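PDB 4KRI: phospholethanolamine N-methyltransferase 2 from Haemonchus contortus, which probably transfers methyl groups from S-adenosylmethionine to phosphomonomethylethanolamine as part of nematode phosphocholine biosynthesis. Local coordinates for residues A[27-32]-A[67-72]; A[194-199]-A[385-390]; A[279-284]-A[306-311]; A[333-338]-A[419-424]. All coordinates share one frame; numbering follows the deposited sequence.

Contact 1 of 4, residues A[27-32]-A[67-72]; sequences GILCPQ and LIVNQA
Leu29 and Val69 lie side by side on one face of a parallel strand pair, 27-29 against 67-70, and point the same way. Leu29 CG, anti to the backbone N (chi1 167°), rests 3.7 Å from Ala72 CB in the turn that follows the second strand, and Leu29 CD2 lies 3.9 Å from Val69 CG1. The alanine methyl is shared: Ala72 CB is also 3.9 Å from Pro31 CD, and Pro31 CG lies 3.5 Å from Gln71 O, so the CG-CD edge of the proline packs against the backbone of the turn. Further back on the same face, Leu67 CD1 leans across to the side-chain-free Gly27, 3.6 Å from Gly27 O.

Ile28 and Ile68 occupy the opposite face with matching conformations, CG1 beside the backbone N in both. Beyond them Cys30 has SG anti to its own N (chi1 -175°) and lays it 3.7 Å from Asn70 ND2, a van der Waals contact with the amide, whose OD1 is engaged by Arg103. The backbones are tied by three nearly straight bonds, from Ile68 N to Gly27 O, Leu29 N to Ile68 O and Asn70 N to Leu29 O.

The pair sits inside a run of parallel strands, with strand 48-52 beside 25-29 and strand 98-105 beside 64-70. Helices 33-40 and 5-18 pack on the isoleucine face, and helix 80-93 meets Leu67 and Val69 on the other, a layering consistent with a Rossmann-like alpha/beta domain.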
# COMPACT_ATOMS: atom_id res chain seq x y z
N GLY A 27 17.37 1.92 -21.19
CA GLY A 27 18.05 3.19 -21.02
C GLY A 27 18.33 3.37 -19.54
O GLY A 27 17.53 2.94 -18.70
N ILE A 28 19.47 3.98 -19.22
CA ILE A 28 19.85 4.26 -17.84
C ILE A 28 20.23 5.73 -17.71
O ILE A 28 21.08 6.21 -18.44
CB ILE A 28 21.05 3.39 -17.43
CG1 ILE A 28 20.68 1.90 -17.52
CG2 ILE A 28 21.50 3.74 -16.01
CD1 ILE A 28 21.84 0.95 -17.31
N LEU A 29 19.57 6.43 -16.80
CA LEU A 29 19.94 7.81 -16.49
C LEU A 29 20.46 7.80 -15.06
O LEU A 29 19.69 7.58 -14.13
CB LEU A 29 18.73 8.73 -16.62
CG LEU A 29 18.84 10.15 -16.04
CD1 LEU A 29 20.01 10.90 -16.64
CD2 LEU A 29 17.53 10.91 -16.29
N CYS A 30 21.76 8.00 -14.91
CA CYS A 30 22.40 7.87 -13.61
C CYS A 30 23.70 8.64 -13.64
O CYS A 30 24.63 8.27 -14.37
CB CYS A 30 22.68 6.39 -13.31
SG CYS A 30 23.35 6.03 -11.66
N PRO A 31 23.78 9.73 -12.86
CA PRO A 31 24.97 10.59 -12.92
C PRO A 31 26.20 9.96 -12.26
O PRO A 31 27.32 10.39 -12.55
CB PRO A 31 24.53 11.84 -12.15
CG PRO A 31 23.48 11.36 -11.22
CD PRO A 31 22.75 10.26 -11.95
N GLN A 32 26.01 8.96 -11.40
CA GLN A 32 27.15 8.32 -10.73
C GLN A 32 27.61 7.07 -11.48
O GLN A 32 26.89 6.07 -11.56
CB GLN A 32 26.81 8.00 -9.27
CG GLN A 32 27.86 7.17 -8.54
CD GLN A 32 29.24 7.81 -8.50
OE1 GLN A 32 30.23 7.20 -8.92
NE2 GLN A 32 29.32 9.03 -7.97
N LEU A 67 13.34 2.10 -18.75
CA LEU A 67 14.19 3.23 -18.45
C LEU A 67 14.40 3.21 -16.95
O LEU A 67 13.44 3.26 -16.18
CB LEU A 67 13.46 4.51 -18.84
CG LEU A 67 14.17 5.81 -18.47
CD1 LEU A 67 15.54 5.91 -19.14
CD2 LEU A 67 13.30 6.98 -18.85
N ILE A 68 15.66 3.12 -16.53
CA ILE A 68 16.00 3.11 -15.12
C ILE A 68 16.65 4.44 -14.77
O ILE A 68 17.65 4.81 -15.37
CB ILE A 68 16.99 1.97 -14.81
CG1 ILE A 68 16.39 0.64 -15.28
CG2 ILE A 68 17.31 1.92 -13.33
CD1 ILE A 68 17.38 -0.50 -15.28
N VAL A 69 16.06 5.16 -13.83
CA VAL A 69 16.54 6.49 -13.48
C VAL A 69 16.96 6.45 -12.03
O VAL A 69 16.14 6.23 -11.14
CB VAL A 69 15.45 7.56 -13.69
CG1 VAL A 69 15.97 8.95 -13.33
CG2 VAL A 69 14.98 7.55 -15.13
N ASN A 70 18.25 6.66 -11.78
CA ASN A 70 18.79 6.41 -10.46
C ASN A 70 19.50 7.64 -9.87
O ASN A 70 20.56 8.03 -10.34
CB ASN A 70 19.77 5.23 -10.53
CG ASN A 70 20.23 4.78 -9.16
OD1 ASN A 70 19.49 4.89 -8.18
ND2 ASN A 70 21.45 4.27 -9.08
N GLN A 71 18.88 8.24 -8.85
CA GLN A 71 19.44 9.41 -8.16
C GLN A 71 19.77 10.56 -9.10
O GLN A 71 20.82 11.18 -8.98
CB GLN A 71 20.68 9.01 -7.35
CG GLN A 71 20.38 8.02 -6.23
CD GLN A 71 19.79 8.66 -4.95
OE1 GLN A 71 18.80 9.42 -5.00
NE2 GLN A 71 20.38 8.32 -3.81
N ALA A 72 18.86 10.84 -10.02
CA ALA A 72 19.12 11.82 -11.07
C ALA A 72 18.24 13.05 -10.98
O ALA A 72 18.40 14.00 -11.76
CB ALA A 72 18.95 11.15 -12.44

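Contact 2 of 4, residues A[194-199]-A[385-390]; sequences EWIFGN and ERIEQD
Ile387 CG2 is the point where three side chains converge: it lies 3.2 Å from Trp195 CZ3, at the rim of the indole and near its plane, and 3.4 Å from Ile196 CD1. The pair with Ile196 CD1 is tighter than usual van der Waals contact; the methyl lies between the ring edge and the isoleucine tip. Asp390 takes the next stretch of the indole rim with its methylene, Asp390 CB being 3.4 Å from Trp195 CH2, and its carboxylate stands almost perpendicular to the ring, the planes 86° apart.

The polar part is carried by Arg386. Its chain bends at chi3 (64°), and Arg386 NH2 donates to Ile196 O over 2.9 Å in a rather bent bond, 142° at the hydrogen. Water 1 accepts from the same NH2 and donates to Phe197 O. Two carbonyls of the last turn of helix 187-197 are thereby engaged, one directly and one through water, just before Gly198 leaves the helix with positive phi; the positive charge probably suits this helix end.

Farther out, Phe394 meets the Trp195 ring edge to face, and Phe197, whose CB points away from 385-390, touches the bound phosphomonomethylethanolamine. Helix 400-418 packs against both helices, with Leu406 touching Ile196 and Ile387 alike, so the end of helix 373-389 and the end of helix 187-197 share it as a neighbour.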
# COMPACT_ATOMS: atom_id res chain seq x y z
N GLU A 194 -7.74 8.34 13.39
CA GLU A 194 -6.72 7.98 14.38
C GLU A 194 -7.11 8.50 15.76
O GLU A 194 -6.88 7.85 16.79
CB GLU A 194 -5.35 8.53 13.97
CG GLU A 194 -4.26 8.13 14.94
CD GLU A 194 -2.93 8.82 14.68
OE1 GLU A 194 -2.90 9.87 13.99
OE2 GLU A 194 -1.92 8.30 15.19
N TRP A 195 -7.71 9.68 15.80
CA TRP A 195 -8.10 10.28 17.07
C TRP A 195 -9.11 9.40 17.80
O TRP A 195 -8.98 9.18 19.00
CB TRP A 195 -8.67 11.69 16.86
CG TRP A 195 -8.79 12.50 18.13
CD1 TRP A 195 -7.86 13.36 18.65
CD2 TRP A 195 -9.91 12.53 19.04
NE1 TRP A 195 -8.33 13.92 19.81
CE2 TRP A 195 -9.58 13.43 20.07
CE3 TRP A 195 -11.15 11.90 19.06
CZ2 TRP A 195 -10.45 13.71 21.12
CZ3 TRP A 195 -12.01 12.18 20.11
CH2 TRP A 195 -11.66 13.08 21.12
N ILE A 196 -10.10 8.88 17.08
CA ILE A 196 -11.11 8.03 17.71
C ILE A 196 -10.63 6.59 17.96
O ILE A 196 -10.94 6.00 19.00
CB ILE A 196 -12.47 8.07 16.96
CG1 ILE A 196 -13.51 7.22 17.68
CG2 ILE A 196 -12.33 7.56 15.53
CD1 ILE A 196 -13.60 7.49 19.14
N PHE A 197 -9.89 6.02 17.01
CA PHE A 197 -9.46 4.63 17.15
C PHE A 197 -8.29 4.46 18.14
O PHE A 197 -8.22 3.46 18.86
CB PHE A 197 -9.09 4.04 15.78
CG PHE A 197 -10.28 3.77 14.89
CD1 PHE A 197 -11.29 2.92 15.30
CD2 PHE A 197 -10.37 4.36 13.64
CE1 PHE A 197 -12.38 2.66 14.49
CE2 PHE A 197 -11.46 4.11 12.81
CZ PHE A 197 -12.47 3.26 13.24
N GLY A 198 -7.39 5.44 18.17
CA GLY A 198 -6.22 5.36 19.02
C GLY A 198 -4.95 5.58 18.21
O GLY A 198 -4.93 5.30 17.02
N ASN A 199 -3.90 6.09 18.86
CA ASN A 199 -2.64 6.39 18.16
C ASN A 199 -2.17 5.29 17.20
O ASN A 199 -2.08 4.13 17.58
CB ASN A 199 -1.53 6.69 19.17
CG ASN A 199 -1.63 8.08 19.77
OD1 ASN A 199 -2.70 8.69 19.78
ND2 ASN A 199 -0.52 8.60 20.28
N GLU A 385 -18.18 7.18 23.66
CA GLU A 385 -18.18 7.92 24.92
C GLU A 385 -16.90 8.74 24.99
O GLU A 385 -16.87 9.81 25.60
CB GLU A 385 -18.31 6.99 26.13
CG GLU A 385 -18.76 7.70 27.40
CD GLU A 385 -20.14 8.34 27.27
OE1 GLU A 385 -20.96 7.85 26.46
OE2 GLU A 385 -20.41 9.33 27.99
N ARG A 386 -15.85 8.26 24.33
CA ARG A 386 -14.57 8.96 24.29
C ARG A 386 -14.60 10.25 23.45
O ARG A 386 -14.18 11.30 23.93
CB ARG A 386 -13.44 8.02 23.85
CG ARG A 386 -12.05 8.42 24.34
CD ARG A 386 -11.12 7.21 24.41
NE ARG A 386 -10.87 6.62 23.10
CZ ARG A 386 -10.94 5.32 22.84
NH1 ARG A 386 -11.25 4.46 23.81
NH2 ARG A 386 -10.69 4.86 21.62
N ILE A 387 -15.09 10.18 22.20
CA ILE A 387 -15.25 11.39 21.38
C ILE A 387 -16.20 12.40 22.03
O ILE A 387 -15.95 13.60 21.99
CB ILE A 387 -15.76 11.12 19.92
CG1 ILE A 387 -16.89 10.09 19.90
CG2 ILE A 387 -14.65 10.71 18.99
CD1 ILE A 387 -17.41 9.79 18.49
N GLU A 388 -17.29 11.89 22.59
CA GLU A 388 -18.27 12.73 23.26
C GLU A 388 -17.67 13.41 24.49
O GLU A 388 -17.99 14.56 24.80
CB GLU A 388 -19.49 11.90 23.68
CG GLU A 388 -20.55 11.74 22.59
CD GLU A 388 -21.73 10.91 23.05
OE1 GLU A 388 -21.58 10.15 24.03
OE2 GLU A 388 -22.81 11.01 22.43
N GLN A 389 -16.79 12.70 25.18
CA GLN A 389 -16.20 13.21 26.42
C GLN A 389 -15.03 14.16 26.16
O GLN A 389 -14.81 15.10 26.92
CB GLN A 389 -15.77 12.06 27.32
CG GLN A 389 -15.44 12.46 28.75
CD GLN A 389 -15.39 11.28 29.69
OE1 GLN A 389 -14.64 11.28 30.67
NE2 GLN A 389 -16.19 10.26 29.41
N ASP A 390 -14.29 13.92 25.08
CA ASP A 390 -13.11 14.72 24.78
C ASP A 390 -13.34 15.70 23.63
O ASP A 390 -12.39 16.14 22.98
CB ASP A 390 -11.91 13.82 24.48
CG ASP A 390 -11.45 13.04 25.68
OD1 ASP A 390 -11.81 13.43 26.81
OD2 ASP A 390 -10.73 12.04 25.50
O HOH W 1 -10.55 2.43 20.06

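Contact 3 of 4, residues A[279-284]-A[306-311]; sequences DACEYE and DKLFSR. With SAH (S-adenosyl-L-homocysteine), chain D.
Arg311 reaches from helix 305-315 to the loop carbonyl of Cys281, its NE donating to Cys281 O. The Arg311 NE to Cys281 O separation of 2.4 Å is very short and its exact value doubtful, but the carbonyl lies near the guanidinium plane, at its edge. Within the loop, Asp279 OD1 accepts from Cys281 N at 3.0 Å, an Asx turn, and Asp279 O receives both Glu282 N and Tyr283 N.

The same aspartate faces S-adenosylhomocysteine: N6 of the ligand donates to Asp279 OD1 over 3.0 Å, and Ala280 N donates to the adenine N1 over 3.1 Å in an almost straight bond (177°). Reading the adenine edge with an acidic side chain and the following backbone N-H, just after strand 273-277, is a familiar device of class I methyltransferases with a Rossmann-like fold.

Apolar contacts are looser. Cys281 SG, set beside its own backbone N (chi1 -76°), lies 4.1 Å from Leu308 CD1, and Ala280 CB stands 4.5 Å from the same Leu308 CD1.

Lys307 adds van der Waals contacts. Its CD is 3.4 Å from Cys281 O, and within the helix its CG lies over one face of the Arg311 guanidinium, offset toward the rim.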
# COMPACT_ATOMS: atom_id res chain seq x y z
N ASP A 279 -1.31 -2.24 -4.78
CA ASP A 279 -2.62 -2.86 -4.67
C ASP A 279 -2.35 -4.34 -4.41
O ASP A 279 -1.75 -5.03 -5.23
CB ASP A 279 -3.40 -2.67 -5.98
CG ASP A 279 -4.81 -3.22 -5.91
OD1 ASP A 279 -5.07 -4.16 -5.13
OD2 ASP A 279 -5.67 -2.71 -6.66
N ALA A 280 -2.78 -4.83 -3.25
CA ALA A 280 -2.45 -6.18 -2.82
C ALA A 280 -3.07 -7.26 -3.72
O ALA A 280 -2.65 -8.42 -3.69
CB ALA A 280 -2.87 -6.39 -1.36
N CYS A 281 -4.03 -6.87 -4.54
CA CYS A 281 -4.61 -7.78 -5.53
C CYS A 281 -3.79 -7.92 -6.80
O CYS A 281 -4.02 -8.84 -7.59
CB CYS A 281 -5.99 -7.28 -5.92
SG CYS A 281 -7.16 -7.63 -4.65
N GLU A 282 -2.84 -7.01 -7.00
CA GLU A 282 -2.07 -6.97 -8.24
C GLU A 282 -0.60 -7.29 -8.04
O GLU A 282 0.04 -7.93 -8.88
CB GLU A 282 -2.17 -5.59 -8.89
CG GLU A 282 -3.57 -5.16 -9.30
CD GLU A 282 -3.58 -3.75 -9.89
OE1 GLU A 282 -4.28 -2.88 -9.32
OE2 GLU A 282 -2.90 -3.51 -10.91
N TYR A 283 -0.05 -6.83 -6.92
CA TYR A 283 1.38 -6.82 -6.72
C TYR A 283 2.01 -8.21 -6.68
O TYR A 283 1.41 -9.16 -6.19
CB TYR A 283 1.72 -6.06 -5.44
CG TYR A 283 3.18 -5.83 -5.24
CD1 TYR A 283 3.82 -4.75 -5.84
CD2 TYR A 283 3.94 -6.68 -4.45
CE1 TYR A 283 5.17 -4.52 -5.65
CE2 TYR A 283 5.30 -6.46 -4.25
CZ TYR A 283 5.90 -5.38 -4.86
OH TYR A 283 7.25 -5.15 -4.68
N GLU A 284 3.24 -8.29 -7.19
CA GLU A 284 3.95 -9.56 -7.29
C GLU A 284 4.70 -9.87 -5.99
O GLU A 284 5.85 -9.46 -5.82
CB GLU A 284 4.93 -9.51 -8.46
CG GLU A 284 5.45 -10.86 -8.92
CD GLU A 284 4.48 -11.58 -9.84
OE1 GLU A 284 3.32 -11.13 -9.97
OE2 GLU A 284 4.88 -12.59 -10.46
N ASP A 306 -11.88 -13.70 -4.30
CA ASP A 306 -11.24 -14.88 -4.88
C ASP A 306 -9.79 -14.61 -5.31
O ASP A 306 -8.88 -15.39 -4.99
CB ASP A 306 -12.04 -15.41 -6.07
CG ASP A 306 -11.38 -16.60 -6.75
OD1 ASP A 306 -10.64 -16.40 -7.74
OD2 ASP A 306 -11.61 -17.75 -6.30
N LYS A 307 -9.58 -13.52 -6.05
CA LYS A 307 -8.24 -13.19 -6.51
C LYS A 307 -7.34 -12.91 -5.31
O LYS A 307 -6.21 -13.38 -5.27
CB LYS A 307 -8.25 -11.99 -7.46
CG LYS A 307 -6.85 -11.56 -7.91
CD LYS A 307 -6.87 -10.29 -8.74
CE LYS A 307 -7.27 -10.55 -10.18
NZ LYS A 307 -6.87 -9.43 -11.09
N LEU A 308 -7.85 -12.14 -4.35
CA LEU A 308 -7.07 -11.80 -3.17
C LEU A 308 -6.66 -13.05 -2.41
O LEU A 308 -5.49 -13.19 -2.03
CB LEU A 308 -7.87 -10.90 -2.23
CG LEU A 308 -7.12 -10.52 -0.95
CD1 LEU A 308 -5.95 -9.60 -1.25
CD2 LEU A 308 -8.09 -9.87 0.01
N PHE A 309 -7.61 -13.95 -2.20
CA PHE A 309 -7.31 -15.17 -1.46
C PHE A 309 -6.30 -16.07 -2.18
O PHE A 309 -5.45 -16.68 -1.53
CB PHE A 309 -8.59 -15.96 -1.10
CG PHE A 309 -9.29 -15.45 0.15
CD1 PHE A 309 -9.20 -14.12 0.54
CD2 PHE A 309 -10.03 -16.32 0.94
CE1 PHE A 309 -9.86 -13.66 1.68
CE2 PHE A 309 -10.69 -15.87 2.08
CZ PHE A 309 -10.59 -14.54 2.45
N SER A 310 -6.37 -16.13 -3.51
CA SER A 310 -5.39 -16.93 -4.26
C SER A 310 -3.99 -16.30 -4.17
O SER A 310 -2.99 -17.02 -4.09
CB SER A 310 -5.79 -17.08 -5.73
OG SER A 310 -5.59 -15.86 -6.42
N ARG A 311 -3.93 -14.97 -4.18
CA ARG A 311 -2.66 -14.28 -4.02
C ARG A 311 -2.05 -14.48 -2.62
O ARG A 311 -0.84 -14.66 -2.47
CB ARG A 311 -2.83 -12.78 -4.29
CG ARG A 311 -3.21 -12.43 -5.70
CD ARG A 311 -2.39 -11.23 -6.15
NE ARG A 311 -2.64 -10.82 -7.52
CZ ARG A 311 -2.43 -11.59 -8.59
NH1 ARG A 311 -1.97 -12.82 -8.44
NH2 ARG A 311 -2.68 -11.12 -9.81
N SAH D . -4.77 -2.29 9.11
CA SAH D . -4.71 -0.87 9.55
CB SAH D . -5.46 0.05 8.51
CG SAH D . -6.97 -0.11 8.39
SD SAH D . -7.69 0.98 7.12
C SAH D . -5.17 -0.71 10.95
O SAH D . -5.45 -1.69 11.62
OXT SAH D . -5.03 0.38 11.49
C5' SAH D . -7.79 0.03 5.58
C4' SAH D . -6.67 0.18 4.71
O4' SAH D . -6.80 -0.80 3.64
C3' SAH D . -6.71 1.50 4.03
O3' SAH D . -5.52 2.19 4.35
C2' SAH D . -6.77 1.21 2.60
O2' SAH D . -6.01 2.11 1.83
C1' SAH D . -6.24 -0.19 2.52
N9 SAH D . -6.59 -0.89 1.24
C8 SAH D . -7.83 -1.05 0.72
N7 SAH D . -7.72 -1.79 -0.39
C5 SAH D . -6.43 -2.12 -0.57
C6 SAH D . -5.75 -2.86 -1.54
N6 SAH D . -6.41 -3.43 -2.60
N1 SAH D . -4.41 -2.99 -1.42
C2 SAH D . -3.74 -2.44 -0.40
N3 SAH D . -4.37 -1.73 0.56
C4 SAH D . -5.70 -1.54 0.49

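Contact 4 of 4, residues A[333-338]-A[419-424]; sequences TLSESF and DDNHNW
Asn421 uses both ends of its amide on the backbone around Leu334. Asn421 ND2 donates to Thr333 O at 3.0 Å, approaching from above that carbonyl's plane although the oxygen stays close to the plane of the amide. Asn421 OD1 accepts from Ser335 N at 2.9 Å (165° at the hydrogen) and takes a second, longer bond from water 3. Leu334 CD2, 3.6 Å from Asn421 CG, packs against the amide carbon.

Water 3 joins three groups, since it also donates to Asp419 OD2 and accepts from Ser335 OG. Ser335 OG, lying between its own N and carbonyl carbon (chi1 75°), in turn accepts from Phe338 N at 3.0 Å and caps the N-terminus of helix 336-345. Water 2 donates to Asp419 O and receives a weak bond from Thr333 N. Asp420 OD2 is taken by His331 N.

The apolar half of Asn421 is used as well: its CB sits over the centre of the Phe338 ring, 3.5 Å from the centroid, in a CH-pi contact. Phe338 CE1 then meets His422 CB at 3.8 Å, and Tyr416 packs edge to face with the phenyl ring.

Asp420 ends helix 400-418 in a Schellman motif, and the chain continues into strand 422-430, antiparallel to 320-329, the reversed strand characteristic of class I methyltransferases. The contact borders the phosphobase pocket: His422 lies near the ligand and packs edge to face with the pocket residue Tyr327, while helix 336-345 carries Tyr341 and Arg345 of the same site.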
# COMPACT_ATOMS: atom_id res chain seq x y z
N THR A 333 -32.64 -7.76 7.48
CA THR A 333 -33.16 -7.00 6.35
C THR A 333 -32.39 -5.69 6.22
O THR A 333 -32.35 -4.89 7.16
CB THR A 333 -34.65 -6.68 6.55
OG1 THR A 333 -35.35 -7.89 6.92
CG2 THR A 333 -35.24 -6.13 5.26
N LEU A 334 -31.78 -5.48 5.06
CA LEU A 334 -30.93 -4.31 4.85
C LEU A 334 -31.75 -3.02 4.79
O LEU A 334 -32.76 -2.96 4.08
CB LEU A 334 -30.12 -4.48 3.56
CG LEU A 334 -29.18 -5.68 3.51
CD1 LEU A 334 -28.18 -5.54 2.36
CD2 LEU A 334 -28.45 -5.86 4.83
N SER A 335 -31.32 -2.00 5.52
CA SER A 335 -31.99 -0.69 5.47
C SER A 335 -31.42 0.17 4.35
O SER A 335 -30.28 -0.02 3.93
CB SER A 335 -31.83 0.04 6.80
OG SER A 335 -30.52 0.56 6.94
N GLU A 336 -32.23 1.10 3.85
CA GLU A 336 -31.79 2.00 2.78
C GLU A 336 -30.60 2.84 3.25
O GLU A 336 -29.70 3.17 2.47
CB GLU A 336 -32.96 2.89 2.32
CG GLU A 336 -32.61 3.91 1.23
CD GLU A 336 -32.21 3.28 -0.09
OE1 GLU A 336 -32.49 2.08 -0.31
OE2 GLU A 336 -31.60 3.99 -0.92
N SER A 337 -30.59 3.17 4.54
CA SER A 337 -29.52 3.95 5.13
C SER A 337 -28.21 3.16 5.14
O SER A 337 -27.16 3.71 4.86
CB SER A 337 -29.89 4.36 6.55
OG SER A 337 -28.79 4.95 7.21
N PHE A 338 -28.28 1.87 5.46
CA PHE A 338 -27.08 1.04 5.45
C PHE A 338 -26.57 0.89 4.03
O PHE A 338 -25.36 0.95 3.77
CB PHE A 338 -27.39 -0.33 6.06
CG PHE A 338 -26.24 -1.31 6.00
CD1 PHE A 338 -25.12 -1.14 6.81
CD2 PHE A 338 -26.29 -2.39 5.13
CE1 PHE A 338 -24.06 -2.05 6.74
CE2 PHE A 338 -25.23 -3.30 5.06
CZ PHE A 338 -24.12 -3.13 5.87
N ASP A 419 -29.86 -3.73 13.26
CA ASP A 419 -30.66 -4.36 12.22
C ASP A 419 -29.99 -5.63 11.67
O ASP A 419 -30.52 -6.28 10.77
CB ASP A 419 -30.92 -3.35 11.09
CG ASP A 419 -31.72 -2.16 11.56
OD1 ASP A 419 -32.53 -2.32 12.50
OD2 ASP A 419 -31.54 -1.06 11.00
N ASP A 420 -28.84 -5.98 12.25
CA ASP A 420 -27.98 -7.08 11.75
C ASP A 420 -27.62 -6.88 10.28
O ASP A 420 -27.60 -7.84 9.50
CB ASP A 420 -28.60 -8.47 11.98
CG ASP A 420 -27.57 -9.59 11.92
OD1 ASP A 420 -26.49 -9.44 12.53
OD2 ASP A 420 -27.82 -10.62 11.26
N ASN A 421 -27.35 -5.63 9.91
CA ASN A 421 -26.83 -5.33 8.58
C ASN A 421 -25.30 -5.37 8.63
O ASN A 421 -24.65 -6.07 7.85
CB ASN A 421 -27.27 -3.94 8.12
CG ASN A 421 -28.78 -3.84 7.84
OD1 ASN A 421 -29.23 -2.83 7.31
ND2 ASN A 421 -29.55 -4.88 8.17
N HIS A 422 -24.73 -4.63 9.58
CA HIS A 422 -23.28 -4.46 9.71
C HIS A 422 -22.74 -5.52 10.67
O HIS A 422 -23.15 -5.58 11.82
CB HIS A 422 -23.01 -3.06 10.28
CG HIS A 422 -21.60 -2.60 10.15
ND1 HIS A 422 -21.26 -1.28 9.97
CD2 HIS A 422 -20.42 -3.28 10.20
CE1 HIS A 422 -19.94 -1.16 9.90
NE2 HIS A 422 -19.42 -2.36 10.04
N ASN A 423 -21.81 -6.35 10.20
CA ASN A 423 -21.16 -7.32 11.07
C ASN A 423 -19.64 -7.11 11.07
O ASN A 423 -19.09 -6.47 10.17
CB ASN A 423 -21.47 -8.76 10.61
CG ASN A 423 -22.81 -9.27 11.10
OD1 ASN A 423 -23.68 -8.50 11.53
ND2 ASN A 423 -23.01 -10.58 11.01
N TRP A 424 -18.98 -7.65 12.09
CA TRP A 424 -17.52 -7.56 12.16
C TRP A 424 -17.02 -8.99 12.23
O TRP A 424 -17.24 -9.68 13.23
CB TRP A 424 -17.08 -6.77 13.39
CG TRP A 424 -15.59 -6.46 13.40
CD1 TRP A 424 -14.82 -6.11 12.32
CD2 TRP A 424 -14.69 -6.52 14.52
NE1 TRP A 424 -13.51 -5.92 12.71
CE2 TRP A 424 -13.41 -6.18 14.06
CE3 TRP A 424 -14.85 -6.83 15.88
CZ2 TRP A 424 -12.29 -6.13 14.90
CZ3 TRP A 424 -13.74 -6.78 16.72
CH2 TRP A 424 -12.48 -6.44 16.22
O HOH W 2 -33.20 -6.63 10.18
O HOH W 3 -29.83 -0.36 9.31

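Contact 1 comes first along the chain and stands apart in the N-terminal alpha/beta part, its centre about 31 Å from that of contact 3 and about 53 Å from that of contact 4. The other three belong to the half that holds both ligands. Contact 3 is nested within the long chain segment closed by contact 2. Contacts 2 and 4 interleave along the sequence, their centres about 24 Å apart, and both border helix 400-418 near the bound phosphobase. Segments remote in sequence thus border the two ends of the ligand-binding region, contact 3 the adenine end and contacts 2 and 4 the phosphobase end; contacts 1 and 2 fall on opposite sides of the chain's centre.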